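Local structure of autoinducer 2-binding protein LsrB (Clostridium saccharobutylicum DSM 13864, 6DSP) at residues T23-K29 and T79-S85; F36-N40 and K53-E57; C157-A163 and N193-Q198; Q168-Q172 and C222-T226. The protein binds the quorum-sensing signal autoinducer 2, held here as a cyclic tetrahydroxytetrahydrofuran in the cleft between two lobes, and so serves as an AI-2 receptor. The contacts are given in a common frame with arbitrary orientation. Numbering follows the deposited sequence.

Interaction 1 (T23-K29 and T79-S85). With PAV ((2R,4S)-2-methyl-2,3,3,4-tetrahydroxytetrahydrofuran), chain C.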
loop_
_atom_site.group_PDB
_atom_site.type_symbol
_atom_site.label_atom_id
_atom_site.label_comp_id
_atom_site.label_asym_id
_atom_site.label_seq_id
_atom_site.Cartn_x
_atom_site.Cartn_y
_atom_site.Cartn_z
ATOM N N THR A 23 22.990 -9.930 -0.118
ATOM C CA THR A 23 21.718 -10.252 0.508
ATOM C C THR A 23 20.959 -8.959 0.760
ATOM O O THR A 23 21.501 -8.006 1.338
ATOM C CB THR A 23 21.911 -11.008 1.831
ATOM O OG1 THR A 23 22.522 -12.286 1.588
ATOM C CG2 THR A 23 20.568 -11.217 2.525
ATOM N N VAL A 24 19.703 -8.943 0.314
ATOM C CA VAL A 24 18.749 -7.880 0.632
ATOM C C VAL A 24 17.744 -8.424 1.634
ATOM O O VAL A 24 17.123 -9.463 1.387
ATOM C CB VAL A 24 18.012 -7.400 -0.632
ATOM C CG1 VAL A 24 17.018 -6.302 -0.262
ATOM C CG2 VAL A 24 19.000 -6.927 -1.696
ATOM N N THR A 25 17.568 -7.720 2.758
ATOM C CA THR A 25 16.534 -8.070 3.735
ATOM C C THR A 25 15.262 -7.317 3.347
ATOM O O THR A 25 15.264 -6.078 3.263
ATOM C CB THR A 25 16.963 -7.712 5.158
ATOM O OG1 THR A 25 18.219 -8.344 5.453
ATOM C CG2 THR A 25 15.916 -8.148 6.162
ATOM N N PHE A 26 14.218 -8.066 3.029
ATOM C CA PHE A 26 12.964 -7.512 2.529
ATOM C C PHE A 26 11.980 -7.530 3.689
ATOM O O PHE A 26 11.612 -8.611 4.180
ATOM C CB PHE A 26 12.484 -8.365 1.349
ATOM C CG PHE A 26 11.224 -7.870 0.666
ATOM C CD1 PHE A 26 11.104 -6.545 0.261
ATOM C CD2 PHE A 26 10.202 -8.745 0.337
ATOM C CE1 PHE A 26 9.978 -6.127 -0.471
ATOM C CE2 PHE A 26 9.080 -8.314 -0.363
ATOM C CZ PHE A 26 8.958 -6.997 -0.742
ATOM N N ILE A 27 11.563 -6.351 4.126
ATOM C CA ILE A 27 10.785 -6.205 5.355
ATOM C C ILE A 27 9.388 -5.688 5.013
ATOM O O ILE A 27 9.251 -4.585 4.462
ATOM C CB ILE A 27 11.465 -5.270 6.370
ATOM C CG1 ILE A 27 12.898 -5.747 6.660
ATOM C CG2 ILE A 27 10.605 -5.184 7.647
ATOM C CD1 ILE A 27 13.699 -4.821 7.562
ATOM N N PRO A 28 8.333 -6.443 5.334
ATOM C CA PRO A 28 6.966 -6.010 5.085
ATOM C C PRO A 28 6.432 -5.248 6.296
ATOM O O PRO A 28 7.051 -5.220 7.359
ATOM C CB PRO A 28 6.231 -7.350 4.982
ATOM C CG PRO A 28 6.928 -8.212 6.035
ATOM C CD PRO A 28 8.380 -7.821 5.898
ATOM N N LYS A 29 5.259 -4.627 6.120
ATOM C CA LYS A 29 4.606 -4.041 7.293
ATOM C C LYS A 29 4.242 -5.111 8.314
ATOM O O LYS A 29 4.278 -4.846 9.526
ATOM C CB LYS A 29 3.349 -3.267 6.890
ATOM C CG LYS A 29 3.601 -1.983 6.182
ATOM C CD LYS A 29 2.267 -1.247 5.912
ATOM C CE LYS A 29 2.426 0.037 5.131
ATOM N NZ LYS A 29 1.066 0.565 4.796
ATOM N N THR A 79 23.620 -8.029 6.884
ATOM C CA THR A 79 22.928 -7.885 5.617
ATOM C C THR A 79 23.562 -6.747 4.830
ATOM O O THR A 79 24.119 -5.794 5.397
ATOM C CB THR A 79 21.431 -7.616 5.824
ATOM O OG1 THR A 79 20.774 -7.843 4.577
ATOM C CG2 THR A 79 21.145 -6.160 6.288
ATOM N N ASN A 80 23.479 -6.838 3.511
ATOM C CA ASN A 80 24.038 -5.769 2.694
ATOM C C ASN A 80 23.058 -4.645 2.430
ATOM O O ASN A 80 23.488 -3.511 2.153
ATOM C CB ASN A 80 24.517 -6.330 1.350
ATOM C CG ASN A 80 25.488 -7.473 1.538
ATOM O OD1 ASN A 80 25.161 -8.623 1.272
ATOM N ND2 ASN A 80 26.668 -7.166 2.065
ATOM N N ALA A 81 21.767 -4.937 2.476
ATOM C CA ALA A 81 20.766 -3.948 2.094
ATOM C C ALA A 81 19.466 -4.311 2.770
ATOM O O ALA A 81 19.224 -5.470 3.102
ATOM C CB ALA A 81 20.577 -3.900 0.575
ATOM N N ILE A 82 18.600 -3.304 2.910
ATOM C CA ILE A 82 17.245 -3.449 3.422
ATOM C C ILE A 82 16.313 -2.799 2.414
ATOM O O ILE A 82 16.615 -1.721 1.891
ATOM C CB ILE A 82 17.112 -2.756 4.789
ATOM C CG1 ILE A 82 17.868 -3.553 5.871
ATOM C CG2 ILE A 82 15.655 -2.531 5.163
ATOM C CD1 ILE A 82 18.049 -2.790 7.179
ATOM N N CYS A 83 15.186 -3.439 2.165
ATOM C CA CYS A 83 14.087 -2.816 1.430
ATOM C C CYS A 83 12.846 -2.971 2.296
ATOM O O CYS A 83 12.340 -4.088 2.463
ATOM C CB CYS A 83 13.902 -3.447 0.049
ATOM S SG CYS A 83 12.594 -2.572 -0.878
ATOM N N LEU A 84 12.381 -1.853 2.848
ATOM C CA LEU A 84 11.387 -1.796 3.926
ATOM C C LEU A 84 10.103 -1.114 3.483
ATOM O O LEU A 84 10.155 -0.048 2.857
ATOM C CB LEU A 84 11.963 -0.963 5.104
ATOM C CG LEU A 84 11.028 -0.534 6.233
ATOM C CD1 LEU A 84 10.617 -1.737 7.051
ATOM C CD2 LEU A 84 11.678 0.517 7.094
ATOM N N SER A 85 8.968 -1.672 3.888
ATOM C CA SER A 85 7.691 -0.951 3.873
ATOM C C SER A 85 7.345 -0.609 5.321
ATOM O O SER A 85 7.197 -1.509 6.164
ATOM C CB SER A 85 6.574 -1.786 3.256
ATOM O OG SER A 85 5.369 -1.034 3.365
HETATM O O2 PAV C . -3.251 -0.622 0.758
HETATM C C2 PAV C . -2.132 -1.504 0.986
HETATM C C1 PAV C . -2.103 -2.695 0.002
HETATM O O5 PAV C . -2.471 -2.179 2.321
HETATM C C5 PAV C . -1.293 -2.577 2.874
HETATM C C4 PAV C . -0.152 -1.969 2.036
HETATM O O4 PAV C . 0.852 -1.421 2.885
HETATM C C3 PAV C . -0.906 -0.939 1.190
HETATM O O3 PAV C . -0.252 -0.735 -0.033
HETATM O O13 PAV C . -1.046 0.268 1.905
#

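Interaction 2 (F36-N40 and K53-E57)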
loop_
_atom_site.group_PDB
_atom_site.type_symbol
_atom_site.label_atom_id
_atom_site.label_comp_id
_atom_site.label_asym_id
_atom_site.label_seq_id
_atom_site.Cartn_x
_atom_site.Cartn_y
_atom_site.Cartn_z
ATOM N N PHE A 36 1.609 -8.776 1.387
ATOM C CA PHE A 36 3.033 -8.905 1.664
ATOM C C PHE A 36 3.550 -10.273 1.284
ATOM O O PHE A 36 4.673 -10.395 0.778
ATOM C CB PHE A 36 3.290 -8.543 3.127
ATOM C CG PHE A 36 3.005 -7.095 3.370
ATOM C CD1 PHE A 36 3.891 -6.129 2.893
ATOM C CD2 PHE A 36 1.838 -6.656 3.964
ATOM C CE1 PHE A 36 3.618 -4.774 3.004
ATOM C CE2 PHE A 36 1.582 -5.274 4.079
ATOM C CZ PHE A 36 2.500 -4.349 3.612
ATOM N N GLU A 37 2.735 -11.309 1.471
ATOM C CA GLU A 37 3.156 -12.632 1.036
ATOM C C GLU A 37 3.295 -12.688 -0.471
ATOM O O GLU A 37 4.248 -13.275 -0.991
ATOM C CB GLU A 37 2.176 -13.676 1.556
ATOM C CG GLU A 37 2.190 -13.762 3.091
ATOM C CD GLU A 37 3.576 -14.113 3.681
ATOM O OE1 GLU A 37 4.277 -15.027 3.151
ATOM O OE2 GLU A 37 3.973 -13.456 4.690
ATOM N N SER A 38 2.353 -12.076 -1.207
ATOM C CA SER A 38 2.451 -12.049 -2.665
ATOM C C SER A 38 3.622 -11.194 -3.130
ATOM O O SER A 38 4.310 -11.541 -4.108
ATOM C CB SER A 38 1.134 -11.571 -3.252
ATOM O OG SER A 38 0.175 -12.618 -3.214
ATOM N N ALA A 39 3.905 -10.099 -2.412
ATOM C CA ALA A 39 5.045 -9.286 -2.803
ATOM C C ALA A 39 6.334 -10.079 -2.637
ATOM O O ALA A 39 7.239 -10.012 -3.481
ATOM C CB ALA A 39 5.082 -8.011 -1.970
ATOM N N ASN A 40 6.442 -10.840 -1.542
ATOM C CA ASN A 40 7.648 -11.640 -1.360
ATOM C C ASN A 40 7.726 -12.759 -2.387
ATOM O O ASN A 40 8.818 -13.115 -2.831
ATOM C CB ASN A 40 7.700 -12.203 0.053
ATOM C CG ASN A 40 8.956 -13.017 0.287
ATOM O OD1 ASN A 40 10.083 -12.536 0.064
ATOM N ND2 ASN A 40 8.767 -14.272 0.679
ATOM N N LYS A 53 20.273 -12.964 -3.064
ATOM C CA LYS A 53 19.371 -13.485 -2.053
ATOM C C LYS A 53 18.477 -12.384 -1.498
ATOM O O LYS A 53 18.940 -11.286 -1.173
ATOM C CB LYS A 53 20.169 -14.067 -0.887
ATOM C CG LYS A 53 19.308 -14.707 0.165
ATOM C CD LYS A 53 18.534 -15.861 -0.445
ATOM C CE LYS A 53 17.495 -16.444 0.511
ATOM N NZ LYS A 53 16.908 -17.672 -0.088
ATOM N N VAL A 54 17.197 -12.702 -1.340
ATOM C CA VAL A 54 16.260 -11.864 -0.610
ATOM C C VAL A 54 15.839 -12.625 0.634
ATOM O O VAL A 54 15.250 -13.708 0.537
ATOM C CB VAL A 54 15.041 -11.516 -1.470
ATOM C CG1 VAL A 54 13.980 -10.806 -0.601
ATOM C CG2 VAL A 54 15.475 -10.629 -2.629
ATOM N N ASP A 55 16.173 -12.075 1.800
ATOM C CA ASP A 55 15.790 -12.635 3.086
ATOM C C ASP A 55 14.535 -11.912 3.575
ATOM O O ASP A 55 14.610 -10.769 4.023
ATOM C CB ASP A 55 16.950 -12.502 4.073
ATOM C CG ASP A 55 16.623 -13.054 5.459
ATOM O OD1 ASP A 55 15.591 -13.729 5.628
ATOM O OD2 ASP A 55 17.424 -12.810 6.375
ATOM N N TYR A 56 13.392 -12.589 3.490
ATOM C CA TYR A 56 12.126 -12.006 3.921
ATOM C C TYR A 56 12.028 -12.092 5.441
ATOM O O TYR A 56 12.050 -13.194 6.013
ATOM C CB TYR A 56 11.000 -12.800 3.265
ATOM C CG TYR A 56 9.590 -12.362 3.557
ATOM C CD1 TYR A 56 9.185 -11.043 3.344
ATOM C CD2 TYR A 56 8.623 -13.283 3.960
ATOM C CE1 TYR A 56 7.858 -10.661 3.542
ATOM C CE2 TYR A 56 7.324 -12.934 4.150
ATOM C CZ TYR A 56 6.929 -11.615 3.947
ATOM O OH TYR A 56 5.617 -11.238 4.163
ATOM N N GLU A 57 11.919 -10.947 6.108
ATOM C CA GLU A 57 11.918 -10.907 7.565
ATOM C C GLU A 57 10.897 -9.883 8.037
ATOM O O GLU A 57 10.966 -8.722 7.627
ATOM C CB GLU A 57 13.303 -10.528 8.098
ATOM C CG GLU A 57 14.379 -11.570 7.773
ATOM C CD GLU A 57 14.155 -12.931 8.436
ATOM O OE1 GLU A 57 13.433 -13.001 9.440
ATOM O OE2 GLU A 57 14.681 -13.937 7.923
#

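Interaction 3 (C157-A163 and N193-Q198)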
loop_
_atom_site.group_PDB
_atom_site.type_symbol
_atom_site.label_atom_id
_atom_site.label_comp_id
_atom_site.label_asym_id
_atom_site.label_seq_id
_atom_site.Cartn_x
_atom_site.Cartn_y
_atom_site.Cartn_z
ATOM N N CYS A 157 -17.112 7.006 4.656
ATOM C CA CYS A 157 -15.942 7.236 5.508
ATOM C C CYS A 157 -14.807 6.375 5.001
ATOM O O CYS A 157 -14.976 5.556 4.091
ATOM C CB CYS A 157 -16.226 6.930 6.998
ATOM S SG CYS A 157 -16.411 5.198 7.437
ATOM N N TRP A 158 -13.636 6.565 5.620
ATOM C CA TRP A 158 -12.429 5.801 5.331
ATOM C C TRP A 158 -12.156 4.822 6.476
ATOM O O TRP A 158 -12.374 5.149 7.655
ATOM C CB TRP A 158 -11.210 6.735 5.197
ATOM C CG TRP A 158 -11.298 7.719 4.077
ATOM C CD1 TRP A 158 -12.055 8.856 4.036
ATOM C CD2 TRP A 158 -10.550 7.684 2.861
ATOM N NE1 TRP A 158 -11.842 9.511 2.840
ATOM C CE2 TRP A 158 -10.918 8.817 2.106
ATOM C CE3 TRP A 158 -9.599 6.808 2.337
ATOM C CZ2 TRP A 158 -10.395 9.072 0.836
ATOM C CZ3 TRP A 158 -9.071 7.057 1.093
ATOM C CH2 TRP A 158 -9.451 8.186 0.356
ATOM N N HIS A 159 -11.720 3.614 6.120
ATOM C CA HIS A 159 -11.342 2.551 7.073
ATOM C C HIS A 159 -9.995 2.014 6.604
ATOM O O HIS A 159 -9.901 1.409 5.531
ATOM C CB HIS A 159 -12.410 1.443 7.077
ATOM C CG HIS A 159 -12.043 0.239 7.906
ATOM N ND1 HIS A 159 -12.810 -0.912 7.916
ATOM C CD2 HIS A 159 -10.975 -0.011 8.713
ATOM C CE1 HIS A 159 -12.235 -1.816 8.698
ATOM N NE2 HIS A 159 -11.122 -1.296 9.188
ATOM N N TYR A 160 -8.947 2.268 7.385
ATOM C CA TYR A 160 -7.623 1.774 6.988
ATOM C C TYR A 160 -6.831 1.403 8.241
ATOM O O TYR A 160 -7.408 1.116 9.293
ATOM C CB TYR A 160 -6.959 2.712 5.973
ATOM C CG TYR A 160 -6.763 4.163 6.336
ATOM C CD1 TYR A 160 -7.800 5.082 6.230
ATOM C CD2 TYR A 160 -5.503 4.626 6.714
ATOM C CE1 TYR A 160 -7.571 6.438 6.468
ATOM C CE2 TYR A 160 -5.293 5.972 6.977
ATOM C CZ TYR A 160 -6.335 6.865 6.847
ATOM O OH TYR A 160 -6.140 8.201 7.056
ATOM N N SER A 161 -5.504 1.356 8.112
ATOM C CA SER A 161 -4.674 0.758 9.157
ATOM C C SER A 161 -4.493 1.653 10.376
ATOM O O SER A 161 -4.790 1.244 11.495
ATOM C CB SER A 161 -3.332 0.339 8.579
ATOM O OG SER A 161 -2.605 1.454 8.075
ATOM N N ASN A 162 -3.921 2.840 10.195
ATOM C CA ASN A 162 -3.567 3.670 11.338
ATOM C C ASN A 162 -3.347 5.105 10.864
ATOM O O ASN A 162 -3.183 5.368 9.665
ATOM C CB ASN A 162 -2.346 3.096 12.103
ATOM C CG ASN A 162 -1.030 3.278 11.328
ATOM O OD1 ASN A 162 -0.583 4.391 11.135
ATOM N ND2 ASN A 162 -0.428 2.171 10.857
ATOM N N ALA A 163 -3.303 6.032 11.831
ATOM C CA ALA A 163 -3.329 7.460 11.575
ATOM C C ALA A 163 -1.965 8.022 11.177
ATOM O O ALA A 163 -1.900 9.206 10.830
ATOM C CB ALA A 163 -3.804 8.199 12.820
ATOM N N ASN A 193 -11.703 8.903 10.702
ATOM C CA ASN A 193 -11.398 7.631 10.064
ATOM C C ASN A 193 -11.501 6.493 11.067
ATOM O O ASN A 193 -11.370 6.697 12.277
ATOM C CB ASN A 193 -10.019 7.558 9.418
ATOM C CG ASN A 193 -9.721 8.738 8.532
ATOM O OD1 ASN A 193 -10.520 9.112 7.667
ATOM N ND2 ASN A 193 -8.531 9.302 8.697
ATOM N N TYR A 194 -11.744 5.304 10.558
ATOM C CA TYR A 194 -11.683 4.095 11.362
ATOM C C TYR A 194 -10.384 3.352 11.078
ATOM O O TYR A 194 -9.968 3.217 9.924
ATOM C CB TYR A 194 -12.883 3.200 11.070
ATOM C CG TYR A 194 -14.164 3.656 11.732
ATOM C CD1 TYR A 194 -15.054 4.531 11.081
ATOM C CD2 TYR A 194 -14.503 3.191 12.995
ATOM C CE1 TYR A 194 -16.238 4.911 11.674
ATOM C CE2 TYR A 194 -15.700 3.566 13.601
ATOM C CZ TYR A 194 -16.551 4.431 12.937
ATOM O OH TYR A 194 -17.728 4.804 13.523
ATOM N N TYR A 195 -9.785 2.822 12.141
ATOM C CA TYR A 195 -8.481 2.168 12.053
ATOM C C TYR A 195 -8.553 0.758 12.625
ATOM O O TYR A 195 -9.081 0.547 13.724
ATOM C CB TYR A 195 -7.414 2.958 12.830
ATOM C CG TYR A 195 -7.228 4.347 12.275
ATOM C CD1 TYR A 195 -6.827 4.538 10.939
ATOM C CD2 TYR A 195 -7.393 5.472 13.095
ATOM C CE1 TYR A 195 -6.662 5.843 10.418
ATOM C CE2 TYR A 195 -7.235 6.762 12.589
ATOM C CZ TYR A 195 -6.857 6.943 11.263
ATOM O OH TYR A 195 -6.674 8.214 10.763
ATOM N N SER A 196 -7.993 -0.210 11.887
ATOM C CA SER A 196 -7.982 -1.604 12.344
ATOM C C SER A 196 -6.585 -2.206 12.448
ATOM O O SER A 196 -6.462 -3.404 12.764
ATOM C CB SER A 196 -8.938 -2.496 11.549
ATOM O OG SER A 196 -8.752 -2.332 10.153
ATOM N N ASN A 197 -5.546 -1.410 12.273
ATOM C CA ASN A 197 -4.207 -1.776 12.724
ATOM C C ASN A 197 -3.628 -2.985 12.016
ATOM O O ASN A 197 -2.705 -3.631 12.541
ATOM C CB ASN A 197 -4.159 -1.920 14.250
ATOM C CG ASN A 197 -4.726 -0.701 14.917
ATOM O OD1 ASN A 197 -4.192 0.370 14.756
ATOM N ND2 ASN A 197 -5.815 -0.857 15.635
ATOM N N GLN A 198 -4.139 -3.288 10.835
ATOM C CA GLN A 198 -3.718 -4.436 10.029
ATOM C C GLN A 198 -3.910 -5.758 10.749
ATOM O O GLN A 198 -3.240 -6.747 10.419
ATOM C CB GLN A 198 -2.294 -4.271 9.484
ATOM C CG GLN A 198 -2.191 -3.004 8.662
ATOM C CD GLN A 198 -0.823 -2.733 8.127
ATOM O OE1 GLN A 198 -0.023 -2.043 8.766
ATOM N NE2 GLN A 198 -0.520 -3.312 6.984
HETATM O O HOH W 1 -13.240 9.000 7.184
HETATM O O HOH W 2 -0.053 0.470 7.473
HETATM O O HOH W 3 -1.113 -0.657 11.028
#

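Interaction 4 (Q168-Q172 and C222-T226). With PAV ((2R,4S)-2-methyl-2,3,3,4-tetrahydroxytetrahydrofuran), chain C.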
loop_
_atom_site.group_PDB
_atom_site.type_symbol
_atom_site.label_atom_id
_atom_site.label_comp_id
_atom_site.label_asym_id
_atom_site.label_seq_id
_atom_site.Cartn_x
_atom_site.Cartn_y
_atom_site.Cartn_z
ATOM N N GLN A 168 -0.920 5.247 3.299
ATOM C CA GLN A 168 -2.370 5.267 3.335
ATOM C C GLN A 168 -2.902 6.627 3.753
ATOM O O GLN A 168 -3.953 7.052 3.247
ATOM C CB GLN A 168 -2.873 4.163 4.244
ATOM C CG GLN A 168 -2.540 2.781 3.755
ATOM C CD GLN A 168 -2.947 1.689 4.686
ATOM O OE1 GLN A 168 -3.661 1.902 5.693
ATOM N NE2 GLN A 168 -2.493 0.475 4.362
ATOM N N ASN A 169 -2.215 7.324 4.668
ATOM C CA ASN A 169 -2.649 8.671 5.016
ATOM C C ASN A 169 -2.474 9.653 3.856
ATOM O O ASN A 169 -3.305 10.544 3.682
ATOM C CB ASN A 169 -1.958 9.127 6.294
ATOM C CG ASN A 169 -2.540 8.438 7.492
ATOM O OD1 ASN A 169 -3.618 8.802 7.944
ATOM N ND2 ASN A 169 -1.873 7.403 7.968
ATOM N N SER A 170 -1.437 9.492 3.036
ATOM C CA SER A 170 -1.296 10.399 1.900
ATOM C C SER A 170 -2.453 10.224 0.930
ATOM O O SER A 170 -2.920 11.207 0.337
ATOM C CB SER A 170 0.072 10.238 1.217
ATOM O OG SER A 170 0.182 9.055 0.446
ATOM N N TRP A 171 -2.951 8.996 0.778
ATOM C CA TRP A 171 -4.095 8.777 -0.096
ATOM C C TRP A 171 -5.367 9.373 0.485
ATOM O O TRP A 171 -6.181 9.912 -0.259
ATOM C CB TRP A 171 -4.283 7.289 -0.381
ATOM C CG TRP A 171 -3.043 6.587 -0.836
ATOM C CD1 TRP A 171 -1.945 7.117 -1.422
ATOM C CD2 TRP A 171 -2.760 5.198 -0.630
ATOM N NE1 TRP A 171 -0.986 6.144 -1.611
ATOM C CE2 TRP A 171 -1.470 4.958 -1.123
ATOM C CE3 TRP A 171 -3.481 4.127 -0.075
ATOM C CZ2 TRP A 171 -0.889 3.686 -1.088
ATOM C CZ3 TRP A 171 -2.889 2.878 -0.020
ATOM C CH2 TRP A 171 -1.599 2.671 -0.521
ATOM N N GLN A 172 -5.584 9.228 1.795
ATOM C CA GLN A 172 -6.754 9.807 2.437
ATOM C C GLN A 172 -6.753 11.315 2.264
ATOM O O GLN A 172 -7.772 11.896 1.898
ATOM C CB GLN A 172 -6.789 9.401 3.911
ATOM C CG GLN A 172 -8.074 9.710 4.619
ATOM C CD GLN A 172 -8.171 11.076 5.240
ATOM O OE1 GLN A 172 -7.362 11.936 5.013
ATOM N NE2 GLN A 172 -9.219 11.269 6.015
ATOM N N CYS A 222 -11.809 1.480 1.864
ATOM C CA CYS A 222 -10.923 0.644 2.685
ATOM C C CYS A 222 -9.545 0.572 2.027
ATOM O O CYS A 222 -9.202 -0.445 1.408
ATOM C CB CYS A 222 -11.529 -0.753 2.809
ATOM S SG CYS A 222 -13.127 -0.701 3.655
ATOM N N ASN A 223 -8.752 1.652 2.171
ATOM C CA ASN A 223 -7.440 1.759 1.536
ATOM C C ASN A 223 -6.342 1.024 2.307
ATOM O O ASN A 223 -5.306 1.599 2.646
ATOM C CB ASN A 223 -7.058 3.230 1.324
ATOM C CG ASN A 223 -7.231 4.085 2.594
ATOM O OD1 ASN A 223 -8.258 4.001 3.285
ATOM N ND2 ASN A 223 -6.262 4.943 2.857
ATOM N N ASP A 224 -6.583 -0.264 2.576
ATOM C CA ASP A 224 -5.665 -1.113 3.321
ATOM C C ASP A 224 -6.053 -2.564 3.057
ATOM O O ASP A 224 -7.238 -2.911 3.052
ATOM C CB ASP A 224 -5.734 -0.800 4.809
ATOM C CG ASP A 224 -4.970 -1.832 5.633
ATOM O OD1 ASP A 224 -3.716 -1.784 5.599
ATOM O OD2 ASP A 224 -5.620 -2.710 6.251
ATOM N N SER A 225 -5.038 -3.417 2.871
ATOM C CA SER A 225 -5.222 -4.806 2.469
ATOM C C SER A 225 -5.848 -5.693 3.552
ATOM O O SER A 225 -6.235 -6.826 3.242
ATOM C CB SER A 225 -3.926 -5.427 1.981
ATOM O OG SER A 225 -3.021 -5.570 3.043
ATOM N N THR A 226 -5.915 -5.224 4.797
ATOM C CA THR A 226 -6.618 -5.909 5.871
ATOM C C THR A 226 -8.008 -5.324 6.064
ATOM O O THR A 226 -8.995 -6.061 6.203
ATOM C CB THR A 226 -5.832 -5.803 7.203
ATOM O OG1 THR A 226 -4.471 -6.179 7.002
ATOM C CG2 THR A 226 -6.407 -6.738 8.223
HETATM O O2 PAV C . -3.251 -0.622 0.758
HETATM C C2 PAV C . -2.132 -1.504 0.986
HETATM C C1 PAV C . -2.103 -2.695 0.002
HETATM O O5 PAV C . -2.471 -2.179 2.321
HETATM C C5 PAV C . -1.293 -2.577 2.874
HETATM C C4 PAV C . -0.152 -1.969 2.036
HETATM O O4 PAV C . 0.852 -1.421 2.885
HETATM C C3 PAV C . -0.906 -0.939 1.190
HETATM O O3 PAV C . -0.252 -0.735 -0.033
HETATM O O13 PAV C . -1.046 0.268 1.905
#

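Interaction 1 (T23-K29 and T79-S85)
Two neighbouring parallel strands, 23-27 and 81-84, lie side by side in the Rossmann-like sheet of one lobe of this periplasmic-binding-protein fold, their axes 4.5 Å apart at closest approach. Four in-register pairs, Val-24 with Ala-81 through Ile-27 with Leu-84, put side chains alternately on the two faces. On one face the small residues Ala-81 and Cys-83 leave hollows for larger partners: Val-24 CG2 rests 4.1 Å from Ala-81 CB, while Cys-83 CB fits between Val-24 CG1 and Phe-26 CD1, 4.2 Å from each. Helix 34-50 lies over Phe-26 here. On the other face branched chains interlock. Ile-27 spans two neighbours, CD1 3.9 Å from Ile-82 CG2 and CG2 3.5 Å from Leu-84 CD1. Nearer the strand start, the compact hydroxyls Thr-25 OG1 and Thr-79 OG1 hydrogen-bond at 2.7 Å. Between the faces runs the parallel ladder, with Thr-25 N to Ala-81 O at 2.8 Å and Ile-27 N to Cys-83 O at 2.9 Å. Past the strand ends, Ser-85 OG bonds Asp-110, and the long, extended Lys-29 reaches into the pocket, paired with Asp-167, where its NZ donates to O4 of PAV at 2.8 Å.

Interaction 2 (F36-N40 and K53-E57)
Val-54 makes the first touch along strand 53-56, its CA-CB bond directed at the helix: Val-54 CG1 comes within 4.3 Å of Asn-40 OD1. A small branched side chain suits this buried spot, where it also packs on Phe-26 of the adjoining strand and on Cys-281 of helix 273-288. Asp-55 turns its side chain away from the helix, as alternation along a strand requires, while its backbone pairs with strand 23-27. That pairing completes a beta-alpha-beta crossover, strand 23-27, helix 34-50, strand 53-56, in which residues 36-40 of the helix run almost antiparallel to the strand, at 165°, their axes 10.9 Å apart at closest approach. Tyr-56 fills that gap. Its broad ring takes Asn-40 CB over one face, 3.7 Å from the centroid and 9° off the normal, a CH-pi contact, while Asn-40 OD1 lies 3.3 Å from Tyr-56 CB and is hydrogen-bonded to Gln-44. The ring is long enough to carry its hydroxyl a helical turn further back, where Tyr-56 OH donates to Glu-37 OE2 at 2.8 Å; the same carboxylate oxygen accepts from Gly-32 N. Tyr-56 OH also passes 3.7 Å from CB of Phe-36, a residue that touches the bound ligand.

Interaction 3 (C157-A163 and N193-Q198)
Cys-157 opens the contact with a sulfur-aromatic approach, its SG 3.9 Å from Tyr-194 CD1. Trp-158 carries the first ladder bond, its O accepting from Tyr-194 N at 3.0 Å, while its indole turns away to bond Glu-176. His-159 pairs in parallel register with Tyr-194, its imidazole NE2 sharing a 2.8 Å hydrogen bond with Ser-196 OG. At Tyr-160 the ladder continues, with Tyr-160 N to Tyr-194 O at 2.9 Å and Ser-196 N to Tyr-160 O at 3.0 Å. The ring of Tyr-160 offers its face to the edge of Tyr-195 in a T-shaped stack, centroids 5.2 Å apart and planes at 88°, and its hydroxyl bonds Asn-169. Beyond the strand, Ser-161 O accepts from Asn-197 N at 2.9 Å. The backbone from Asn-162 C to Ala-163 N passes over one face of the Tyr-195 ring, while Asn-162 OD1 accepts from Val-165 N and its ND2 joins Gln-198 OE1 through water 3. Ala-163, too small to obstruct the ring, sets CB 3.7 Å from Tyr-195 CZ. Strands 155-160 and 187-195, linked through helix 166-182, thus form a beta-alpha-beta unit whose carboxyl-terminal loops approach the ligand cleft, as in Rossmann-like lobes of periplasmic binding proteins.

Interaction 4 (Q168-Q172 and C222-T226)
A turn of helix 166-182 faces the loop that leaves strand 219-222, with Gln-168 CA 6.4 Å from Asn-223 CA. In this periplasmic-binding-protein fold, such loops at the carboxyl ends of parallel strands line the ligand cleft. The loop bends sharply: Asn-223 is the centre of an inverse gamma turn, closed by a weak bond from Asp-224 N to Cys-222 O at 2.9 Å. It then heads into helix 227-237, where Asp-224 OD2 caps the start by accepting from Thr-226 N at 2.9 Å and also from Ala-227 N. A short carboxylate is apt here, since it can fold back onto these backbone amides while presenting its other oxygen to the opposite segment. That oxygen, Asp-224 OD1, accepts from Gln-168 NE2 at 2.9 Å. Glutamine suits the place because its amide has both donor and acceptor: Gln-168 OE1 is bonded to Ser-161. The edge of the Trp-171 ring meets the loop, with CZ3 3.8 Å from Asn-223 O and CE3 3.9 Å from Asn-223 CB; the ring also meets Phe-250 edge-to-face. Both segments then close on the bound signal. Trp-171 CH2 comes 3.5 Å from PAV O13, Ser-225 N donates to the ring oxygen O5 of PAV at 2.9 Å, and Gln-168 NE2 donates to PAV O13 at 2.9 Å.

Interactions 1 and 2 belong to one lobe and interactions 3 and 4 to the other. Interaction 2 is nested in the loop closed by interaction 1; their centres lie about 9 Å apart, and they share the sheet in which strand 23-27 sits between 53-56 and 81-84. Later in the chain, interactions 3 and 4 interleave, with centres about 7 Å apart, joined through helix 166-182 and bonds such as Ser-161 OG to Gln-168 OE1 at 2.6 Å. The two pairs are about 21 to 25 Å apart between centres, yet Lys-29 packs against both Gln-198 and Gln-168. Interactions 1 and 4 both hydrogen-bond PAV, so the ligand bridges the two lobes.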